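Local structure of Old Yellow Enzyme (Pichia, 6AGZ) at residues 71-75 and 164-168; 132-136 and 201-205; 172-177 and 227-231. The protein probably uses its bound flavin mononucleotide to reduce the carbon-carbon double bond of enone compounds asymmetrically, as an old yellow enzyme of TIM-barrel fold. All coordinates share one frame; numbering follows the deposited sequence.

Interaction 1 of 3, residues 71-75 and 164-168; sequences GAPQF and TKKDY
The ring of Phe-75 turns its edge to one face of Tyr-168, with CE2 standing 3.5 Å above the tyrosine plane, over its centre. The two planes meet at 53°, a tilted edge-to-face stack whose centroids lie 4.7 Å apart. At the rim of the phenylalanine, near its own plane, CZ meets the carbonyl oxygen Thr-164 O at 3.6 Å; this oxygen already accepts the helical bond from Tyr-168 N. Asp-167 approaches the same ring obliquely: its CB, directed toward the loop, comes to 3.5 Å from Phe-75 CE1. A chi1 of -70°, with CG anti to the carbonyl carbon, carries the carboxylate toward Ala-72, Asp-167 OD2 lying 3.9 Å from Ala-72 CB, and OD1 is bound to Gln-163 one turn earlier. The backbones are joined through a water that donates to Gly-71 O and to Asp-167 O, at 2.9 and 2.7 Å. A short 3-10 turn, closed by Phe-75 N bonding to Ala-72 O, presents the phenylalanine to the helix, and Asn-113 touches both aromatic side chains. The arrangement joins the loop leaving barrel strand 63-70 to helix 158-179, one of the helices around the TIM barrel.

Interaction 2 of 3, residues 132-136 and 201-205; sequences APSAL and TANKR
An Asx turn, with Asn-203 OD1 accepting from Arg-205 N at 2.9 Å, shapes the loop 201-205, which meets the loop 132-136 mainly through the neighbouring residues. Asn-203 ND2 bonds to Tyr-209 O and Phe-197 O, so the amide is held at both ends. Ser-134 OG receives the amide of Lys-204, N to OG 2.8 Å with an N-H...O angle of 155°. The serine hydroxyl reaches it from beside its own backbone N (chi1 -61°), and Ser-134 CB rests 3.5 Å from Ala-202 O. Arg-205 bends at chi3 (73°), so that NH1 comes round to a lone pair of Pro-133 O at 2.8 Å, in the carbonyl plane; the oxygen is tilted slightly out of the guanidinium plane. The same NH1 also bonds to Met-156 O, and NH2 pairs with Asp-207. Van der Waals contacts complete the interface: Pro-133 CG lies 3.7 Å from the carbonyl oxygen Ala-202 O, and the Leu-136 side chain crosses that of Lys-204 at about a right angle, with CD1 3.6 Å from Lys-204 CG. Side-chain-to-backbone bonds thus fasten two irregular loops, one after strand 130-132 and one after helix 193-198, both elaborations of the TIM-barrel fold.

Interaction 3 of 3, residues 172-177 and 227-231; sequences AKNAIQ and VIEAV
Val-231 enters the face of helix 158-179 as a knob into a hole formed by Ala-172, Lys-173, Ile-176 and Gln-177, in a contact between two neighbouring outer helices of the TIM barrel. The helices run in roughly the same direction: the axes of segments 172-177 and 227-231 approach to 10.0 Å and cross at -37°, as expected of helices that each follow a strand of a parallel barrel. Strands 183-187 and 236-240 lie beneath: Val-184 touches Ala-172 and Val-227, and Val-236 touches Val-227 and Val-231.

Apolar contacts carry most of the interface. CG1 of Val-231 lies beside the backbone N (chi1 -59°), which directs this methyl into the hole, 3.8 Å from Ile-176 CB. The valine and isoleucine side chains pass each other obliquely, and Ile-176 CG1 stays 4.0 Å from Val-231 CB. One turn earlier, the Ala-172 methyl points at the neighbouring helix and meets Val-227 CG1 at 3.8 Å. This small residue lies where the two backbones come close, its CA 6.6 Å from that of Val-227. Toward the outer margin the aliphatic part of Lys-173 takes over, with CG 4.2 Å from Ala-230 CB.

Polar groups gather at that margin, and their bonding stays within the first helix. Gln-177 extends beyond CG and passes obliquely by Val-231, its NE2 4.2 Å from Val-231 CG1, without bonding to the second helix. The lysine chain folds back at chi3 and chi4, which turns its ammonium toward the amide one turn later: Lys-173 NZ donates to a lone pair of Gln-177 OE1 at 3.1 Å, in the carbonyl plane, with a C=O...N angle of 119°.

How the interactions relate
Interactions 1 and 3 share helix 158-179: segment 164-168 meets the loop after strand 63-70, while the later segment 172-177 meets helix 218-231. Together they cover this helix with a loop and a neighbouring helix, and they touch where Tyr-168 O packs against Val-227 CG2. Interaction 1 is mostly buried and relies on aromatic packing with a bridging water; interaction 3 is aliphatic inside and polar at its partly exposed margin. Interaction 2, partly buried, lies farthest out, about 22 Å from the centre of the chain to its own centre against about 16 Å for the others. There, irregular loops replace helices and direct hydrogen bonds to backbone atoms carry more of the contact.

Interaction 1 of 3, residues 71-75 and 164-168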
loop_
_atom_site.group_PDB
_atom_site.type_symbol
_atom_site.label_atom_id
_atom_site.label_comp_id
_atom_site.label_asym_id
_atom_site.label_seq_id
_atom_site.Cartn_x
_atom_site.Cartn_y
_atom_site.Cartn_z
ATOM N N GLY A 71 21.136 21.454 -5.854
ATOM C CA GLY A 71 21.834 21.683 -4.601
ATOM C C GLY A 71 23.316 21.927 -4.775
ATOM O O GLY A 71 23.938 22.596 -3.943
ATOM N N ALA A 72 23.898 21.403 -5.847
ATOM C CA ALA A 72 25.320 21.545 -6.127
ATOM C C ALA A 72 25.523 21.330 -7.619
ATOM O O ALA A 72 24.613 20.858 -8.312
ATOM C CB ALA A 72 26.154 20.546 -5.303
ATOM N N PRO A 73 26.695 21.693 -8.156
ATOM C CA PRO A 73 26.951 21.420 -9.582
ATOM C C PRO A 73 26.748 19.965 -9.974
ATOM O O PRO A 73 26.220 19.692 -11.059
ATOM C CB PRO A 73 28.409 21.861 -9.755
ATOM C CG PRO A 73 28.572 22.955 -8.766
ATOM C CD PRO A 73 27.737 22.560 -7.573
ATOM N N GLN A 74 27.145 19.020 -9.118
ATOM C CA GLN A 74 26.945 17.609 -9.425
ATOM C C GLN A 74 25.470 17.223 -9.427
ATOM O O GLN A 74 25.107 16.214 -10.043
ATOM C CB GLN A 74 27.722 16.743 -8.427
ATOM C CG GLN A 74 27.748 15.255 -8.757
ATOM C CD GLN A 74 28.448 14.958 -10.069
ATOM O OE1 GLN A 74 29.666 15.096 -10.181
ATOM N NE2 GLN A 74 27.679 14.545 -11.070
ATOM N N PHE A 75 24.612 18.008 -8.771
ATOM C CA PHE A 75 23.181 17.729 -8.776
ATOM C C PHE A 75 22.526 18.018 -10.121
ATOM O O PHE A 75 21.393 17.577 -10.344
ATOM C CB PHE A 75 22.472 18.538 -7.684
ATOM C CG PHE A 75 22.607 17.957 -6.298
ATOM C CD1 PHE A 75 23.721 17.216 -5.938
ATOM C CD2 PHE A 75 21.609 18.155 -5.358
ATOM C CE1 PHE A 75 23.837 16.688 -4.665
ATOM C CE2 PHE A 75 21.717 17.629 -4.085
ATOM C CZ PHE A 75 22.832 16.894 -3.737
ATOM N N THR A 164 26.848 13.155 -1.901
ATOM C CA THR A 164 25.484 13.568 -2.216
ATOM C C THR A 164 24.736 13.975 -0.952
ATOM O O THR A 164 24.070 15.018 -0.917
ATOM C CB THR A 164 24.745 12.442 -2.942
ATOM O OG1 THR A 164 25.347 12.221 -4.222
ATOM C CG2 THR A 164 23.279 12.800 -3.133
ATOM N N LYS A 165 24.845 13.164 0.103
ATOM C CA LYS A 165 24.201 13.500 1.370
ATOM C C LYS A 165 24.705 14.836 1.908
ATOM O O LYS A 165 23.912 15.725 2.251
ATOM C CB LYS A 165 24.442 12.380 2.382
ATOM C CG LYS A 165 24.042 11.003 1.872
ATOM C CD LYS A 165 24.839 9.903 2.551
ATOM C CE LYS A 165 24.103 9.353 3.759
ATOM N NZ LYS A 165 24.906 8.321 4.471
ATOM N N LYS A 166 26.033 14.998 1.974
ATOM C CA LYS A 166 26.598 16.250 2.472
ATOM C C LYS A 166 26.139 17.441 1.638
ATOM O O LYS A 166 25.867 18.521 2.176
ATOM C CB LYS A 166 28.123 16.161 2.495
ATOM C CG LYS A 166 28.662 15.054 3.388
ATOM C CD LYS A 166 30.183 15.040 3.408
ATOM C CE LYS A 166 30.710 13.879 4.239
ATOM N NZ LYS A 166 32.172 13.670 4.041
ATOM N N ASP A 167 26.036 17.260 0.318
ATOM C CA ASP A 167 25.576 18.342 -0.546
ATOM C C ASP A 167 24.122 18.696 -0.263
ATOM O O ASP A 167 23.752 19.876 -0.276
ATOM C CB ASP A 167 25.754 17.960 -2.016
ATOM C CG ASP A 167 27.210 17.908 -2.436
ATOM O OD1 ASP A 167 28.068 18.415 -1.683
ATOM O OD2 ASP A 167 27.493 17.362 -3.523
ATOM N N TYR A 168 23.279 17.687 -0.019
ATOM C CA TYR A 168 21.903 17.966 0.381
ATOM C C TYR A 168 21.860 18.776 1.669
ATOM O O TYR A 168 21.073 19.725 1.789
ATOM C CB TYR A 168 21.122 16.662 0.549
ATOM C CG TYR A 168 20.411 16.186 -0.697
ATOM C CD1 TYR A 168 20.887 15.101 -1.421
ATOM C CD2 TYR A 168 19.255 16.816 -1.145
ATOM C CE1 TYR A 168 20.235 14.656 -2.557
ATOM C CE2 TYR A 168 18.597 16.380 -2.281
ATOM C CZ TYR A 168 19.091 15.299 -2.983
ATOM O OH TYR A 168 18.440 14.860 -4.113
HETATM O O HOH W 1 25.396 21.539 -1.684
#

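Interaction 2 of 3, residues 132-136 and 201-205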
loop_
_atom_site.group_PDB
_atom_site.type_symbol
_atom_site.label_atom_id
_atom_site.label_comp_id
_atom_site.label_asym_id
_atom_site.label_seq_id
_atom_site.Cartn_x
_atom_site.Cartn_y
_atom_site.Cartn_z
ATOM N N ALA A 132 24.356 7.810 -11.478
ATOM C CA ALA A 132 23.090 7.111 -11.303
ATOM C C ALA A 132 23.310 5.985 -10.292
ATOM O O ALA A 132 24.459 5.625 -10.011
ATOM C CB ALA A 132 22.574 6.545 -12.638
ATOM N N PRO A 133 22.233 5.429 -9.721
ATOM C CA PRO A 133 22.417 4.259 -8.844
ATOM C C PRO A 133 23.073 3.088 -9.552
ATOM O O PRO A 133 23.964 2.442 -8.985
ATOM C CB PRO A 133 20.986 3.929 -8.391
ATOM C CG PRO A 133 20.097 4.599 -9.387
ATOM C CD PRO A 133 20.823 5.850 -9.775
ATOM N N SER A 134 22.661 2.799 -10.783
ATOM C CA SER A 134 23.279 1.766 -11.597
ATOM C C SER A 134 23.587 2.336 -12.974
ATOM O O SER A 134 22.972 3.308 -13.418
ATOM C CB SER A 134 22.379 0.528 -11.719
ATOM O OG SER A 134 22.125 -0.041 -10.446
ATOM N N ALA A 135 24.552 1.714 -13.653
ATOM C CA ALA A 135 25.006 2.179 -14.964
ATOM C C ALA A 135 23.982 1.780 -16.027
ATOM O O ALA A 135 24.194 0.889 -16.854
ATOM C CB ALA A 135 26.389 1.626 -15.278
ATOM N N LEU A 136 22.847 2.474 -15.996
ATOM C CA LEU A 136 21.740 2.215 -16.902
ATOM C C LEU A 136 21.151 3.538 -17.366
ATOM O O LEU A 136 21.077 4.498 -16.594
ATOM C CB LEU A 136 20.647 1.371 -16.231
ATOM C CG LEU A 136 21.042 0.004 -15.668
ATOM C CD1 LEU A 136 19.881 -0.599 -14.899
ATOM C CD2 LEU A 136 21.494 -0.931 -16.780
ATOM N N THR A 201 13.499 -0.547 -11.674
ATOM C CA THR A 201 13.947 -0.430 -13.057
ATOM C C THR A 201 15.317 0.229 -13.153
ATOM O O THR A 201 16.096 -0.090 -14.058
ATOM C CB THR A 201 12.928 0.364 -13.876
ATOM O OG1 THR A 201 12.655 1.612 -13.224
ATOM C CG2 THR A 201 11.634 -0.421 -14.026
ATOM N N ALA A 202 15.630 1.141 -12.233
ATOM C CA ALA A 202 16.865 1.909 -12.300
ATOM C C ALA A 202 17.935 1.437 -11.325
ATOM O O ALA A 202 19.119 1.708 -11.556
ATOM C CB ALA A 202 16.578 3.393 -12.046
ATOM N N ASN A 203 17.558 0.739 -10.254
ATOM C CA ASN A 203 18.479 0.376 -9.181
ATOM C C ASN A 203 18.726 -1.129 -9.220
ATOM O O ASN A 203 17.866 -1.917 -8.813
ATOM C CB ASN A 203 17.922 0.809 -7.825
ATOM C CG ASN A 203 18.935 0.666 -6.701
ATOM O OD1 ASN A 203 19.951 -0.011 -6.843
ATOM N ND2 ASN A 203 18.658 1.312 -5.572
ATOM N N LYS A 204 19.908 -1.521 -9.697
ATOM C CA LYS A 204 20.359 -2.905 -9.648
ATOM C C LYS A 204 21.463 -3.115 -8.621
ATOM O O LYS A 204 22.135 -4.151 -8.652
ATOM C CB LYS A 204 20.847 -3.361 -11.025
ATOM C CG LYS A 204 19.943 -2.976 -12.180
ATOM C CD LYS A 204 18.572 -3.617 -12.070
ATOM C CE LYS A 204 17.687 -3.200 -13.235
ATOM N NZ LYS A 204 16.282 -3.661 -13.067
ATOM N N ARG A 205 21.674 -2.153 -7.723
ATOM C CA ARG A 205 22.778 -2.233 -6.776
ATOM C C ARG A 205 22.619 -3.438 -5.856
ATOM O O ARG A 205 21.507 -3.860 -5.527
ATOM C CB ARG A 205 22.861 -0.953 -5.942
ATOM C CG ARG A 205 23.093 0.309 -6.757
ATOM C CD ARG A 205 23.159 1.540 -5.868
ATOM N NE ARG A 205 24.404 1.600 -5.108
ATOM C CZ ARG A 205 25.506 2.207 -5.533
ATOM N NH1 ARG A 205 25.519 2.810 -6.714
ATOM N NH2 ARG A 205 26.597 2.212 -4.777
#

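Interaction 3 of 3, residues 172-177 and 227-231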
loop_
_atom_site.group_PDB
_atom_site.type_symbol
_atom_site.label_atom_id
_atom_site.label_comp_id
_atom_site.label_asym_id
_atom_site.label_seq_id
_atom_site.Cartn_x
_atom_site.Cartn_y
_atom_site.Cartn_z
ATOM N N ALA A 172 20.372 22.553 1.908
ATOM C CA ALA A 172 19.267 22.817 2.824
ATOM C C ALA A 172 19.612 23.940 3.794
ATOM O O ALA A 172 18.769 24.798 4.088
ATOM C CB ALA A 172 18.896 21.543 3.580
ATOM N N LYS A 173 20.847 23.951 4.304
ATOM C CA LYS A 173 21.262 25.029 5.198
ATOM C C LYS A 173 21.299 26.367 4.471
ATOM O O LYS A 173 20.873 27.390 5.022
ATOM C CB LYS A 173 22.625 24.708 5.811
ATOM C CG LYS A 173 22.586 23.607 6.859
ATOM C CD LYS A 173 23.986 23.152 7.240
ATOM C CE LYS A 173 24.781 24.269 7.898
ATOM N NZ LYS A 173 24.206 24.671 9.213
ATOM N N ASN A 174 21.805 26.384 3.233
ATOM C CA ASN A 174 21.797 27.617 2.451
ATOM C C ASN A 174 20.379 28.127 2.235
ATOM O O ASN A 174 20.118 29.331 2.348
ATOM C CB ASN A 174 22.490 27.399 1.106
ATOM C CG ASN A 174 23.986 27.212 1.240
ATOM O OD1 ASN A 174 24.572 27.525 2.275
ATOM N ND2 ASN A 174 24.614 26.705 0.187
ATOM N N ALA A 175 19.447 27.225 1.923
ATOM C CA ALA A 175 18.073 27.637 1.657
ATOM C C ALA A 175 17.400 28.166 2.918
ATOM O O ALA A 175 16.880 29.288 2.938
ATOM C CB ALA A 175 17.282 26.465 1.071
ATOM N N ILE A 176 17.407 27.369 3.988
ATOM C CA ILE A 176 16.650 27.722 5.186
ATOM C C ILE A 176 17.315 28.874 5.929
ATOM O O ILE A 176 16.679 29.891 6.227
ATOM C CB ILE A 176 16.484 26.490 6.095
ATOM C CG1 ILE A 176 15.669 25.409 5.382
ATOM C CG2 ILE A 176 15.828 26.883 7.410
ATOM C CD1 ILE A 176 14.283 25.861 4.981
ATOM N N GLN A 177 18.601 28.732 6.243
ATOM C CA GLN A 177 19.258 29.648 7.167
ATOM C C GLN A 177 19.800 30.900 6.486
ATOM O O GLN A 177 19.708 31.994 7.052
ATOM C CB GLN A 177 20.385 28.915 7.900
ATOM C CG GLN A 177 19.885 27.779 8.779
ATOM C CD GLN A 177 20.982 26.810 9.172
ATOM O OE1 GLN A 177 22.131 26.952 8.755
ATOM N NE2 GLN A 177 20.630 25.817 9.981
ATOM N N VAL A 227 18.958 16.147 6.752
ATOM C CA VAL A 227 18.382 17.476 6.561
ATOM C C VAL A 227 17.526 17.871 7.760
ATOM O O VAL A 227 17.535 19.030 8.190
ATOM C CB VAL A 227 17.586 17.528 5.244
ATOM C CG1 VAL A 227 16.797 18.822 5.141
ATOM C CG2 VAL A 227 18.527 17.392 4.056
ATOM N N ILE A 228 16.779 16.917 8.323
ATOM C CA ILE A 228 15.986 17.196 9.518
ATOM C C ILE A 228 16.893 17.589 10.675
ATOM O O ILE A 228 16.610 18.543 11.411
ATOM C CB ILE A 228 15.105 15.984 9.879
ATOM C CG1 ILE A 228 13.926 15.865 8.911
ATOM C CG2 ILE A 228 14.601 16.089 11.312
ATOM C CD1 ILE A 228 13.041 14.668 9.186
ATOM N N GLU A 229 18.001 16.865 10.852
ATOM C CA GLU A 229 18.964 17.247 11.879
ATOM C C GLU A 229 19.552 18.625 11.603
ATOM O O GLU A 229 19.872 19.365 12.541
ATOM C CB GLU A 229 20.072 16.196 11.976
ATOM C CG GLU A 229 21.230 16.585 12.883
ATOM C CD GLU A 229 22.146 15.418 13.196
ATOM O OE1 GLU A 229 22.203 15.008 14.374
ATOM O OE2 GLU A 229 22.804 14.909 12.264
ATOM N N ALA A 230 19.675 19.002 10.328
ATOM C CA ALA A 230 20.283 20.285 9.994
ATOM C C ALA A 230 19.339 21.447 10.286
ATOM O O ALA A 230 19.717 22.408 10.969
ATOM C CB ALA A 230 20.710 20.295 8.526
ATOM N N VAL A 231 18.108 21.383 9.781
ATOM C CA VAL A 231 17.209 22.533 9.793
ATOM C C VAL A 231 15.916 22.288 10.556
ATOM O O VAL A 231 15.130 23.234 10.719
ATOM C CB VAL A 231 16.885 23.006 8.360
ATOM C CG1 VAL A 231 18.162 23.379 7.620
ATOM C CG2 VAL A 231 16.119 21.930 7.607
#